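Local coordinates for protein putative Zn-dependent exopeptidase (Bacteroides vulgatus ATCC 8482, PDB 3GUX) that probably removes amino acids from the N-terminal ends of peptides as a zinc-dependent aminopeptidase of peptidase family M28, at residues 218-222 against 264-268; 209-214 against 241-247; 49-53 against 104-108. Numbering follows the deposited sequence.

Contact 1: residues 218-222 against 264-268; sequences SARTA and PCVDI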
ATOM      1  N   SER A 218      12.207  -2.927  -7.494  1.00 12.52           N
ATOM      2  CA  SER A 218      11.833  -4.076  -6.669  1.00 13.10           C
ATOM      3  C   SER A 218      12.675  -5.335  -7.016  1.00 13.52           C
ATOM      4  O   SER A 218      13.104  -6.047  -6.123  1.00 14.44           O
ATOM      5  CB  SER A 218      10.338  -4.409  -6.810  1.00 11.06           C
ATOM      6  OG  SER A 218       9.463  -3.305  -6.451  1.00 14.94           O
ATOM      7  N   ALA A 219      12.923  -5.551  -8.311  1.00 13.31           N
ATOM      8  CA  ALA A 219      13.653  -6.701  -8.828  1.00 13.04           C
ATOM      9  C   ALA A 219      15.148  -6.660  -8.556  1.00 11.42           C
ATOM     10  O   ALA A 219      15.827  -7.657  -8.782  1.00  9.64           O
ATOM     11  CB  ALA A 219      13.403  -6.824 -10.322  1.00 14.47           C
ATOM     12  N   ARG A 220      15.711  -5.516  -8.157  1.00 11.18           N
ATOM     13  CA  ARG A 220      17.125  -5.502  -7.756  1.00 12.47           C
ATOM     14  C   ARG A 220      17.312  -5.291  -6.246  1.00 10.83           C
ATOM     15  O   ARG A 220      18.384  -5.505  -5.735  1.00 14.24           O
ATOM     16  CB  ARG A 220      17.933  -4.499  -8.574  1.00 14.57           C
ATOM     17  CG  ARG A 220      17.678  -3.082  -8.329  1.00 17.10           C
ATOM     18  CD  ARG A 220      18.645  -2.271  -9.176  1.00 16.02           C
ATOM     19  NE  ARG A 220      18.422  -0.856  -8.905  1.00 25.76           N
ATOM     20  CZ  ARG A 220      19.023  -0.150  -7.946  1.00 25.66           C
ATOM     21  NH1 ARG A 220      19.930  -0.686  -7.129  1.00 25.91           N
ATOM     22  NH2 ARG A 220      18.716   1.130  -7.801  1.00 33.49           N
ATOM     23  N   THR A 221      16.273  -4.875  -5.549  1.00 12.62           N
ATOM     24  CA  THR A 221      16.315  -4.645  -4.114  1.00 12.63           C
ATOM     25  C   THR A 221      15.482  -5.637  -3.293  1.00  8.34           C
ATOM     26  O   THR A 221      15.740  -5.812  -2.059  1.00  7.00           O
ATOM     27  CB  THR A 221      15.772  -3.223  -3.817  1.00 11.55           C
ATOM     28  OG1 THR A 221      14.543  -3.045  -4.530  1.00  8.62           O
ATOM     29  CG2 THR A 221      16.774  -2.167  -4.257  1.00 19.80           C
ATOM     30  N   ALA A 222      14.537  -6.324  -3.969  1.00 12.72           N
ATOM     31  CA  ALA A 222      13.620  -7.236  -3.287  1.00 13.40           C
ATOM     32  C   ALA A 222      13.168  -8.434  -4.164  1.00 11.75           C
ATOM     33  O   ALA A 222      11.971  -8.722  -4.203  1.00 11.33           O
ATOM     34  CB  ALA A 222      12.405  -6.429  -2.815  1.00 10.12           C
ATOM     35  N   PRO A 264      13.432  -4.065   2.336  1.00 12.19           N
ATOM     36  CA  PRO A 264      13.152  -4.308   0.918  1.00 13.90           C
ATOM     37  C   PRO A 264      11.639  -4.153   0.677  1.00 13.30           C
ATOM     38  O   PRO A 264      10.832  -4.597   1.487  1.00 13.08           O
ATOM     39  CB  PRO A 264      13.567  -5.748   0.709  1.00 14.26           C
ATOM     40  CG  PRO A 264      13.505  -6.351   2.081  1.00 19.24           C
ATOM     41  CD  PRO A 264      14.006  -5.265   2.968  1.00 15.53           C
ATOM     42  N   CYS A 265      11.272  -3.507  -0.407  1.00 13.02           N
ATOM     43  CA  CYS A 265       9.892  -3.201  -0.624  1.00 11.63           C
ATOM     44  C   CYS A 265       9.519  -3.424  -2.067  1.00 11.40           C
ATOM     45  O   CYS A 265      10.150  -2.862  -2.968  1.00  9.37           O
ATOM     46  CB  CYS A 265       9.651  -1.757  -0.233  1.00 14.76           C
ATOM     47  SG  CYS A 265       7.947  -1.353  -0.163  1.00 16.97           S
ATOM     48  N   VAL A 266       8.461  -4.211  -2.267  1.00 10.83           N
ATOM     49  CA  VAL A 266       7.997  -4.611  -3.587  1.00 10.08           C
ATOM     50  C   VAL A 266       6.872  -3.719  -4.062  1.00 10.49           C
ATOM     51  O   VAL A 266       5.866  -3.578  -3.375  1.00 14.54           O
ATOM     52  CB  VAL A 266       7.503  -6.115  -3.578  1.00  8.24           C
ATOM     53  CG1 VAL A 266       7.064  -6.549  -4.936  1.00  4.80           C
ATOM     54  CG2 VAL A 266       8.607  -7.071  -3.084  1.00 10.15           C
ATOM     55  N   ASP A 267       7.019  -3.142  -5.248  1.00  9.16           N
ATOM     56  CA  ASP A 267       5.952  -2.364  -5.852  1.00 12.26           C
ATOM     57  C   ASP A 267       5.088  -3.257  -6.776  1.00 12.80           C
ATOM     58  O   ASP A 267       5.616  -3.851  -7.732  1.00 12.10           O
ATOM     59  CB  ASP A 267       6.555  -1.183  -6.624  1.00 14.30           C
ATOM     60  CG  ASP A 267       5.535  -0.112  -6.985  1.00 13.30           C
ATOM     61  OD1 ASP A 267       4.335  -0.194  -6.577  1.00 15.47           O
ATOM     62  OD2 ASP A 267       5.941   0.838  -7.688  1.00 16.05           O
ATOM     63  N   ILE A 268       3.789  -3.392  -6.453  1.00 12.50           N
ATOM     64  CA  ILE A 268       2.802  -4.077  -7.292  1.00 11.39           C
ATOM     65  C   ILE A 268       2.118  -2.914  -8.001  1.00 12.74           C
ATOM     66  O   ILE A 268       1.327  -2.214  -7.369  1.00  9.20           O
ATOM     67  CB  ILE A 268       1.772  -4.927  -6.488  1.00 14.00           C
ATOM     68  CG1 ILE A 268       2.506  -5.943  -5.581  1.00 13.36           C
ATOM     69  CG2 ILE A 268       0.758  -5.577  -7.438  1.00 10.60           C
ATOM     70  CD1 ILE A 268       1.541  -6.840  -4.709  1.00 12.89           C
TER
HETATM   71  O   HOH W   1      12.756  -2.135  -2.287  1.00  9.51           O
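The single helical turn 218-221 lies alongside the start of strand 265-269, and the backbones come close at two points: the CA atoms of Ser218 and Val266 are 4.9 Å apart, those of Ala222 and Pro264 5.1 Å. Ala222 N closes the turn on Ser218 O at 2.6 Å. Ser218 in its m rotamer then reaches across, and its OG accepts a nearly straight hydrogen bond from Asp267 N at 2.7 Å. This strand is an edge of the mixed sheet of the M28 peptidase fold: its other neighbour is strand 198-203, bonded through Gly199 and Leu201, so the serine hydroxyl takes up an outward-facing amide where no further strand follows. Between these two close points, water 1 links the segments, donating to Thr221 OG1 (3.0 Å) and accepting from Cys265 N (2.8 Å); Thr221 OG1 is also bonded to Tyr217 O. The apolar part is small: Ala222 CB packs on Pro264 CB at 3.8 Å and on Val266 CG2 at 3.9 Å.

Contact 2: residues 209-214 against 241-247; sequences DATFYY and YFVKEDG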
ATOM      1  N   ASP A 209      -7.997  -6.067 -16.513  1.00 19.67           N
ATOM      2  CA  ASP A 209      -6.884  -6.803 -17.141  1.00 23.55           C
ATOM      3  C   ASP A 209      -5.494  -6.189 -16.866  1.00 22.69           C
ATOM      4  O   ASP A 209      -4.617  -6.243 -17.716  1.00 25.23           O
ATOM      5  CB  ASP A 209      -7.126  -6.949 -18.654  1.00 24.04           C
ATOM      6  CG  ASP A 209      -8.435  -7.639 -18.966  1.00 21.81           C
ATOM      7  OD1 ASP A 209      -8.689  -8.696 -18.363  1.00 19.40           O
ATOM      8  OD2 ASP A 209      -9.189  -7.141 -19.827  1.00 27.63           O
ATOM      9  N   ALA A 210      -5.303  -5.641 -15.670  1.00 20.11           N
ATOM     10  CA  ALA A 210      -4.031  -5.061 -15.289  1.00 17.67           C
ATOM     11  C   ALA A 210      -2.987  -6.164 -15.322  1.00 17.18           C
ATOM     12  O   ALA A 210      -3.313  -7.345 -15.212  1.00 17.10           O
ATOM     13  CB  ALA A 210      -4.106  -4.444 -13.907  1.00 13.30           C
ATOM     14  N   THR A 211      -1.741  -5.764 -15.548  1.00 16.33           N
ATOM     15  CA  THR A 211      -0.625  -6.689 -15.575  1.00 16.99           C
ATOM     16  C   THR A 211       0.494  -6.096 -14.730  1.00 16.92           C
ATOM     17  O   THR A 211       1.003  -5.009 -15.011  1.00 17.51           O
ATOM     18  CB  THR A 211      -0.177  -7.039 -17.011  1.00 18.40           C
ATOM     19  OG1 THR A 211       0.083  -5.839 -17.737  1.00 13.68           O
ATOM     20  CG2 THR A 211      -1.280  -7.869 -17.717  1.00 12.84           C
ATOM     21  N   PHE A 212       0.801  -6.809 -13.647  1.00 15.14           N
ATOM     22  CA  PHE A 212       1.832  -6.436 -12.700  1.00 13.51           C
ATOM     23  C   PHE A 212       3.089  -7.213 -13.063  1.00 13.95           C
ATOM     24  O   PHE A 212       3.157  -8.425 -12.925  1.00 14.06           O
ATOM     25  CB  PHE A 212       1.362  -6.706 -11.275  1.00 13.14           C
ATOM     26  CG  PHE A 212      -0.033  -6.205 -11.027  1.00 12.33           C
ATOM     27  CD1 PHE A 212      -0.291  -4.845 -11.044  1.00 12.26           C
ATOM     28  CD2 PHE A 212      -1.087  -7.100 -10.828  1.00 12.97           C
ATOM     29  CE1 PHE A 212      -1.589  -4.362 -10.865  1.00 14.54           C
ATOM     30  CE2 PHE A 212      -2.383  -6.641 -10.658  1.00 10.66           C
ATOM     31  CZ  PHE A 212      -2.635  -5.274 -10.665  1.00 13.68           C
ATOM     32  N   TYR A 213       4.049  -6.492 -13.616  1.00 13.54           N
ATOM     33  CA  TYR A 213       5.311  -7.063 -14.028  1.00 14.81           C
ATOM     34  C   TYR A 213       6.310  -6.947 -12.884  1.00 15.19           C
ATOM     35  O   TYR A 213       6.051  -6.215 -11.906  1.00 15.54           O
ATOM     36  CB  TYR A 213       5.825  -6.330 -15.282  1.00 16.64           C
ATOM     37  CG  TYR A 213       5.236  -6.838 -16.573  1.00 17.45           C
ATOM     38  CD1 TYR A 213       3.906  -6.639 -16.868  1.00 21.58           C
ATOM     39  CD2 TYR A 213       6.022  -7.525 -17.502  1.00 23.54           C
ATOM     40  CE1 TYR A 213       3.362  -7.109 -18.033  1.00 21.79           C
ATOM     41  CE2 TYR A 213       5.477  -7.994 -18.685  1.00 27.28           C
ATOM     42  CZ  TYR A 213       4.135  -7.776 -18.931  1.00 28.66           C
ATOM     43  OH  TYR A 213       3.537  -8.226 -20.077  1.00 37.72           O
ATOM     44  N   TYR A 214       7.441  -7.664 -12.992  1.00 14.13           N
ATOM     45  CA  TYR A 214       8.515  -7.474 -12.025  1.00 12.64           C
ATOM     46  C   TYR A 214       8.993  -6.055 -12.253  1.00 14.75           C
ATOM     47  O   TYR A 214       9.533  -5.744 -13.319  1.00 14.94           O
ATOM     48  CB  TYR A 214       9.685  -8.435 -12.194  1.00 15.44           C
ATOM     49  CG  TYR A 214       9.430  -9.895 -11.898  1.00  9.99           C
ATOM     50  CD1 TYR A 214       8.613 -10.300 -10.845  1.00 11.75           C
ATOM     51  CD2 TYR A 214      10.110 -10.865 -12.605  1.00 12.41           C
ATOM     52  CE1 TYR A 214       8.413 -11.639 -10.578  1.00 16.02           C
ATOM     53  CE2 TYR A 214       9.939 -12.191 -12.329  1.00 11.71           C
ATOM     54  CZ  TYR A 214       9.091 -12.578 -11.321  1.00 15.15           C
ATOM     55  OH  TYR A 214       8.939 -13.912 -11.061  1.00 12.18           O
ATOM     56  N   TYR A 241      -2.613 -11.822 -14.138  1.00 12.30           N
ATOM     57  CA  TYR A 241      -2.351 -10.516 -13.575  1.00 12.18           C
ATOM     58  C   TYR A 241      -0.905 -10.317 -13.168  1.00 13.63           C
ATOM     59  O   TYR A 241      -0.392  -9.240 -13.358  1.00 11.71           O
ATOM     60  CB  TYR A 241      -3.244 -10.279 -12.368  1.00 13.50           C
ATOM     61  CG  TYR A 241      -4.706 -10.250 -12.710  1.00 10.14           C
ATOM     62  CD1 TYR A 241      -5.286  -9.088 -13.229  1.00  9.70           C
ATOM     63  CD2 TYR A 241      -5.500 -11.368 -12.526  1.00  9.41           C
ATOM     64  CE1 TYR A 241      -6.619  -9.030 -13.550  1.00 17.41           C
ATOM     65  CE2 TYR A 241      -6.854 -11.332 -12.857  1.00 15.31           C
ATOM     66  CZ  TYR A 241      -7.408 -10.150 -13.350  1.00 14.62           C
ATOM     67  OH  TYR A 241      -8.751 -10.090 -13.664  1.00 17.34           O
ATOM     68  N   PHE A 242      -0.249 -11.370 -12.657  1.00 13.59           N
ATOM     69  CA  PHE A 242       1.128 -11.269 -12.170  1.00 14.05           C
ATOM     70  C   PHE A 242       2.094 -11.918 -13.149  1.00 12.98           C
ATOM     71  O   PHE A 242       2.419 -13.107 -13.023  1.00 11.22           O
ATOM     72  CB  PHE A 242       1.233 -11.892 -10.780  1.00 15.61           C
ATOM     73  CG  PHE A 242       0.531 -11.099  -9.718  1.00 16.12           C
ATOM     74  CD1 PHE A 242      -0.835 -11.195  -9.547  1.00 15.41           C
ATOM     75  CD2 PHE A 242       1.239 -10.224  -8.906  1.00 16.00           C
ATOM     76  CE1 PHE A 242      -1.473 -10.436  -8.584  1.00 14.06           C
ATOM     77  CE2 PHE A 242       0.607  -9.475  -7.936  1.00 18.13           C
ATOM     78  CZ  PHE A 242      -0.754  -9.585  -7.778  1.00 11.96           C
ATOM     79  N   VAL A 243       2.542 -11.109 -14.113  1.00 12.13           N
ATOM     80  CA  VAL A 243       3.446 -11.540 -15.177  1.00 14.94           C
ATOM     81  C   VAL A 243       4.879 -11.613 -14.653  1.00 14.92           C
ATOM     82  O   VAL A 243       5.452 -10.575 -14.255  1.00 12.99           O
ATOM     83  CB  VAL A 243       3.387 -10.592 -16.409  1.00 16.22           C
ATOM     84  CG1 VAL A 243       4.337 -11.070 -17.501  1.00 16.41           C
ATOM     85  CG2 VAL A 243       1.969 -10.503 -16.948  1.00 17.22           C
ATOM     86  N   LYS A 244       5.468 -12.815 -14.666  1.00 12.33           N
ATOM     87  CA  LYS A 244       6.819 -13.002 -14.156  1.00 13.87           C
ATOM     88  C   LYS A 244       7.814 -12.598 -15.215  1.00 14.90           C
ATOM     89  O   LYS A 244       8.526 -13.441 -15.763  1.00 16.09           O
ATOM     90  CB  LYS A 244       7.065 -14.446 -13.761  1.00 13.45           C
ATOM     91  CG  LYS A 244       6.156 -14.989 -12.711  1.00 19.65           C
ATOM     92  CD  LYS A 244       6.578 -16.372 -12.383  1.00 16.77           C
ATOM     93  CE  LYS A 244       5.721 -16.985 -11.341  1.00 14.84           C
ATOM     94  NZ  LYS A 244       6.049 -18.439 -11.238  1.00 17.99           N
ATOM     95  N   GLU A 245       7.862 -11.315 -15.523  1.00 16.13           N
ATOM     96  CA  GLU A 245       8.771 -10.769 -16.525  1.00 17.83           C
ATOM     97  C   GLU A 245       9.177  -9.399 -16.048  1.00 19.92           C
ATOM     98  O   GLU A 245       8.392  -8.727 -15.375  1.00 20.74           O
ATOM     99  CB  GLU A 245       8.101 -10.664 -17.903  1.00 18.47           C
ATOM    100  CG  GLU A 245       7.623 -12.022 -18.494  1.00 22.60           C
ATOM    101  CD  GLU A 245       6.931 -11.910 -19.852  1.00 25.03           C
ATOM    102  OE1 GLU A 245       6.986 -10.830 -20.480  1.00 32.38           O
ATOM    103  OE2 GLU A 245       6.322 -12.918 -20.282  1.00 39.06           O
ATOM    104  N   ASP A 246      10.394  -8.980 -16.387  1.00 20.87           N
ATOM    105  CA  ASP A 246      10.875  -7.655 -16.016  1.00 21.70           C
ATOM    106  C   ASP A 246      10.045  -6.630 -16.766  1.00 23.18           C
ATOM    107  O   ASP A 246       9.919  -6.707 -17.972  1.00 25.14           O
ATOM    108  CB  ASP A 246      12.359  -7.473 -16.364  1.00 23.22           C
ATOM    109  CG  ASP A 246      13.286  -8.397 -15.556  1.00 25.84           C
ATOM    110  OD1 ASP A 246      12.909  -8.816 -14.442  1.00 28.13           O
ATOM    111  OD2 ASP A 246      14.405  -8.700 -16.034  1.00 37.00           O
ATOM    112  N   GLY A 247       9.447  -5.698 -16.041  1.00 23.54           N
ATOM    113  CA  GLY A 247       8.647  -4.659 -16.647  1.00 26.06           C
ATOM    114  C   GLY A 247       9.490  -3.400 -16.671  1.00 28.28           C
ATOM    115  O   GLY A 247      10.669  -3.440 -17.045  1.00 30.76           O
TER
HETATM  116  O   HOH W   2      -9.669  -8.027 -14.736  1.00 15.52           O
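At the apolar centre, the edge of the Phe212 ring points at the face of Phe242, with centroids 5.2 Å apart and planes at 50°. Phe212 CE2 also lies 4.1 Å from Tyr241 CB. Away from this pair, Val243 sits over the Tyr213 ring in a CH-pi contact, its CB 3.8 Å from the centroid, and Lys244 CA lies over the ring of Tyr214. The backbones run parallel, as two short, weakly bonded strands crossing at 25° and joined through helix 223-236, a beta-alpha-beta connection. Phe212 N bonds Tyr241 O at 2.7 Å, while the return bond from Val243 N to Phe212 O (3.0 Å) is weak. An inverse gamma turn centred on Lys244 interrupts the second strand, and pairing resumes beyond the corner at Glu245: Tyr214 N bonds Glu245 O at 2.8 Å and Gly247 N bonds Tyr214 O at 2.7 Å. A CB on Gly247 would clash with Tyr213 CB. At the polar edge, water 2 joins Asp209 N (3.1 Å) to Tyr241 OH (2.5 Å). Helix 223-236, the main helix of that connection, brings Trp230 against Tyr214 and Phe242; helix 296-311 meets Tyr241 and Phe212, and Ile268 of strand 265-269 packs on both phenylalanines.

Contact 3: residues 49-53 against 104-108; sequences HKECG and HWDSR. With ACT (acetate ion), chain C.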
ATOM      1  N   HIS A  49      -9.171  16.547   0.136  1.00 14.28           N
ATOM      2  CA  HIS A  49      -8.039  15.836   0.743  1.00 13.50           C
ATOM      3  C   HIS A  49      -8.185  15.733   2.270  1.00 13.04           C
ATOM      4  O   HIS A  49      -7.967  14.675   2.870  1.00 12.12           O
ATOM      5  CB  HIS A  49      -6.731  16.532   0.318  1.00 12.69           C
ATOM      6  CG  HIS A  49      -5.468  15.921   0.862  1.00 12.99           C
ATOM      7  ND1 HIS A  49      -4.991  16.208   2.116  1.00 11.11           N
ATOM      8  CD2 HIS A  49      -4.532  15.129   0.285  1.00 12.97           C
ATOM      9  CE1 HIS A  49      -3.839  15.601   2.304  1.00 16.43           C
ATOM     10  NE2 HIS A  49      -3.542  14.926   1.213  1.00 13.01           N
ATOM     11  N   LYS A  50      -8.658  16.792   2.884  1.00 12.03           N
ATOM     12  CA  LYS A  50      -8.797  16.801   4.328  1.00 12.33           C
ATOM     13  C   LYS A  50      -9.824  15.792   4.805  1.00 13.87           C
ATOM     14  O   LYS A  50      -9.535  15.006   5.719  1.00 11.13           O
ATOM     15  CB  LYS A  50      -9.176  18.189   4.809  1.00 10.54           C
ATOM     16  CG  LYS A  50      -9.124  18.331   6.310  1.00 12.49           C
ATOM     17  CD  LYS A  50      -9.449  19.763   6.735  1.00 17.32           C
ATOM     18  CE  LYS A  50      -9.584  19.872   8.240  1.00 14.77           C
ATOM     19  NZ  LYS A  50      -9.884  21.258   8.679  1.00 15.94           N
ATOM     20  N   GLU A  51     -11.002  15.868   4.185  1.00 14.02           N
ATOM     21  CA  GLU A  51     -12.126  14.993   4.465  1.00 15.36           C
ATOM     22  C   GLU A  51     -11.736  13.543   4.184  1.00 14.78           C
ATOM     23  O   GLU A  51     -11.893  12.672   5.030  1.00 11.02           O
ATOM     24  CB  GLU A  51     -13.354  15.407   3.625  1.00 16.26           C
ATOM     25  CG  GLU A  51     -14.062  16.737   4.079  1.00 23.04           C
ATOM     26  CD  GLU A  51     -15.034  17.329   3.037  1.00 22.17           C
ATOM     27  OE1 GLU A  51     -15.279  16.700   1.976  1.00 23.24           O
ATOM     28  OE2 GLU A  51     -15.534  18.455   3.259  1.00 22.00           O
ATOM     29  N   CYS A  52     -11.172  13.279   3.016  1.00 14.80           N
ATOM     30  CA  CYS A  52     -10.782  11.903   2.736  1.00 11.83           C
ATOM     31  C   CYS A  52      -9.790  11.383   3.796  1.00 13.44           C
ATOM     32  O   CYS A  52      -9.936  10.282   4.255  1.00 10.42           O
ATOM     33  CB  CYS A  52     -10.212  11.811   1.345  1.00  9.78           C
ATOM     34  SG  CYS A  52      -9.890  10.103   0.813  1.00 13.02           S
ATOM     35  N   GLY A  53      -8.800  12.180   4.206  1.00 14.73           N
ATOM     36  CA  GLY A  53      -7.851  11.760   5.279  1.00 14.24           C
ATOM     37  C   GLY A  53      -8.544  11.352   6.576  1.00 16.51           C
ATOM     38  O   GLY A  53      -8.187  10.336   7.222  1.00 18.01           O
ATOM     39  N   HIS A 104      -0.135   5.168  -1.586  1.00 13.40           N
ATOM     40  CA  HIS A 104      -0.361   6.592  -1.431  1.00 14.60           C
ATOM     41  C   HIS A 104      -1.824   6.946  -1.624  1.00 15.67           C
ATOM     42  O   HIS A 104      -2.481   6.349  -2.420  1.00 13.72           O
ATOM     43  CB  HIS A 104       0.566   7.399  -2.356  1.00 10.25           C
ATOM     44  CG  HIS A 104       0.086   7.511  -3.761  1.00 12.66           C
ATOM     45  ND1 HIS A 104      -0.740   8.517  -4.186  1.00 17.04           N
ATOM     46  CD2 HIS A 104       0.341   6.761  -4.844  1.00 13.56           C
ATOM     47  CE1 HIS A 104      -1.003   8.362  -5.461  1.00 24.35           C
ATOM     48  NE2 HIS A 104      -0.353   7.310  -5.888  1.00 17.22           N
ATOM     49  N   TRP A 105      -2.304   7.941  -0.897  1.00 11.67           N
ATOM     50  CA  TRP A 105      -3.711   8.267  -0.897  1.00 10.07           C
ATOM     51  C   TRP A 105      -4.112   9.571  -1.539  1.00 11.76           C
ATOM     52  O   TRP A 105      -5.279   9.792  -1.739  1.00 13.43           O
ATOM     53  CB  TRP A 105      -4.238   8.191   0.549  1.00 11.51           C
ATOM     54  CG  TRP A 105      -3.830   9.274   1.541  1.00 11.33           C
ATOM     55  CD1 TRP A 105      -2.750   9.263   2.371  1.00  9.36           C
ATOM     56  CD2 TRP A 105      -4.566  10.448   1.855  1.00 12.93           C
ATOM     57  NE1 TRP A 105      -2.753  10.373   3.163  1.00 12.27           N
ATOM     58  CE2 TRP A 105      -3.862  11.119   2.869  1.00 15.11           C
ATOM     59  CE3 TRP A 105      -5.729  11.030   1.344  1.00 14.25           C
ATOM     60  CZ2 TRP A 105      -4.288  12.315   3.389  1.00 10.68           C
ATOM     61  CZ3 TRP A 105      -6.156  12.222   1.878  1.00 15.69           C
ATOM     62  CH2 TRP A 105      -5.433  12.854   2.889  1.00 12.17           C
ATOM     63  N   ASP A 106      -3.167  10.445  -1.847  1.00 11.43           N
ATOM     64  CA  ASP A 106      -3.471  11.706  -2.518  1.00 12.45           C
ATOM     65  C   ASP A 106      -3.702  11.487  -4.026  1.00 15.23           C
ATOM     66  O   ASP A 106      -3.396  10.411  -4.567  1.00 17.38           O
ATOM     67  CB  ASP A 106      -2.368  12.740  -2.255  1.00 14.58           C
ATOM     68  CG  ASP A 106      -0.995  12.312  -2.772  1.00 14.49           C
ATOM     69  OD1 ASP A 106      -0.613  11.145  -2.607  1.00 15.17           O
ATOM     70  OD2 ASP A 106      -0.279  13.152  -3.318  1.00 19.38           O
ATOM     71  N   SER A 107      -4.258  12.506  -4.676  1.00 17.60           N
ATOM     72  CA  SER A 107      -4.532  12.531  -6.125  1.00 19.43           C
ATOM     73  C   SER A 107      -3.723  13.632  -6.731  1.00 23.40           C
ATOM     74  O   SER A 107      -3.396  14.639  -6.055  1.00 22.39           O
ATOM     75  CB  SER A 107      -5.980  12.888  -6.435  1.00 20.28           C
ATOM     76  OG  SER A 107      -6.852  12.078  -5.709  1.00 23.89           O
ATOM     77  N   ARG A 108      -3.488  13.498  -8.023  1.00 30.79           N
ATOM     78  CA  ARG A 108      -2.630  14.421  -8.754  1.00 38.77           C
ATOM     79  C   ARG A 108      -3.437  15.692  -9.071  1.00 42.86           C
ATOM     80  O   ARG A 108      -4.659  15.595  -9.331  1.00 45.24           O
ATOM     81  CB  ARG A 108      -2.047  13.753 -10.021  1.00 38.95           C
ATOM     82  CG  ARG A 108      -0.972  14.521 -10.785  1.00 41.96           C
ATOM     83  CD  ARG A 108      -0.469  13.678 -11.972  1.00 44.14           C
TER
HETATM   84  C   ACT C 335      -5.629  19.094   4.161  1.00 66.30           C
HETATM   85  O   ACT C 335      -6.059  17.938   4.059  1.00 65.91           O
HETATM   86  OXT ACT C 335      -5.108  19.411   5.260  1.00 66.87           O
HETATM   87  CH3 ACT C 335      -5.736  20.028   3.012  1.00 63.87           C
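His49 lays its imidazole over the six-membered ring of Trp105 in an offset stack, with centroids 4.1 Å apart and planes inclined by 27°; His49 CE1 and Trp105 CH2 approach to 3.2 Å. The indole slides in against the helix backbone, so that its CH2 also reaches His49 O at 3.1 Å and its CZ3 comes to 3.5 Å from Gly53 N. A CB on Gly53 would be tight against Trp105 CH2. Cys52 flanks the ring, its CB 4.1 Å from Trp105 CZ3. Trp105 directly follows sheet strand 98-104, so the stack fastens helix 47-62 to the C-terminal end of that strand, where M28 peptidases carry metal ligands; no zinc lies among these atoms. Beside it, His104 ND1 donates to Asp106 OD1 at 3.1 Å, and Asp106 OD2 accepts from the amide of Glu161. The imidazole of His49 is held at both nitrogens: NE2 bonds Asp159, while ND1 donates to O of an acetate, probably from the crystallisation liquor, at 2.8 Å.

How the contacts relate
Contact 3 comes first along the chain, bringing the end of strand 98-104 back against helix 47-62, after strands 66-75 and 81-91 have been laid down. Contacts 1 and 2 follow in series with it and cross each other: 218-222 falls inside the loop closed by contact 2, while its partner 264-268 comes after 241-247. Contact 2 closes a loop around helix 223-236, and contact 1 one that also takes in helix 253-260. The two touch where Ile268 CG2 meets Phe212 CG at 3.7 Å, joining the small parallel strand pair to the edge strand of the main sheet. Contact 3 lies across the chain's centre from contact 1, their centres about 25 Å apart, and touches neither of the others.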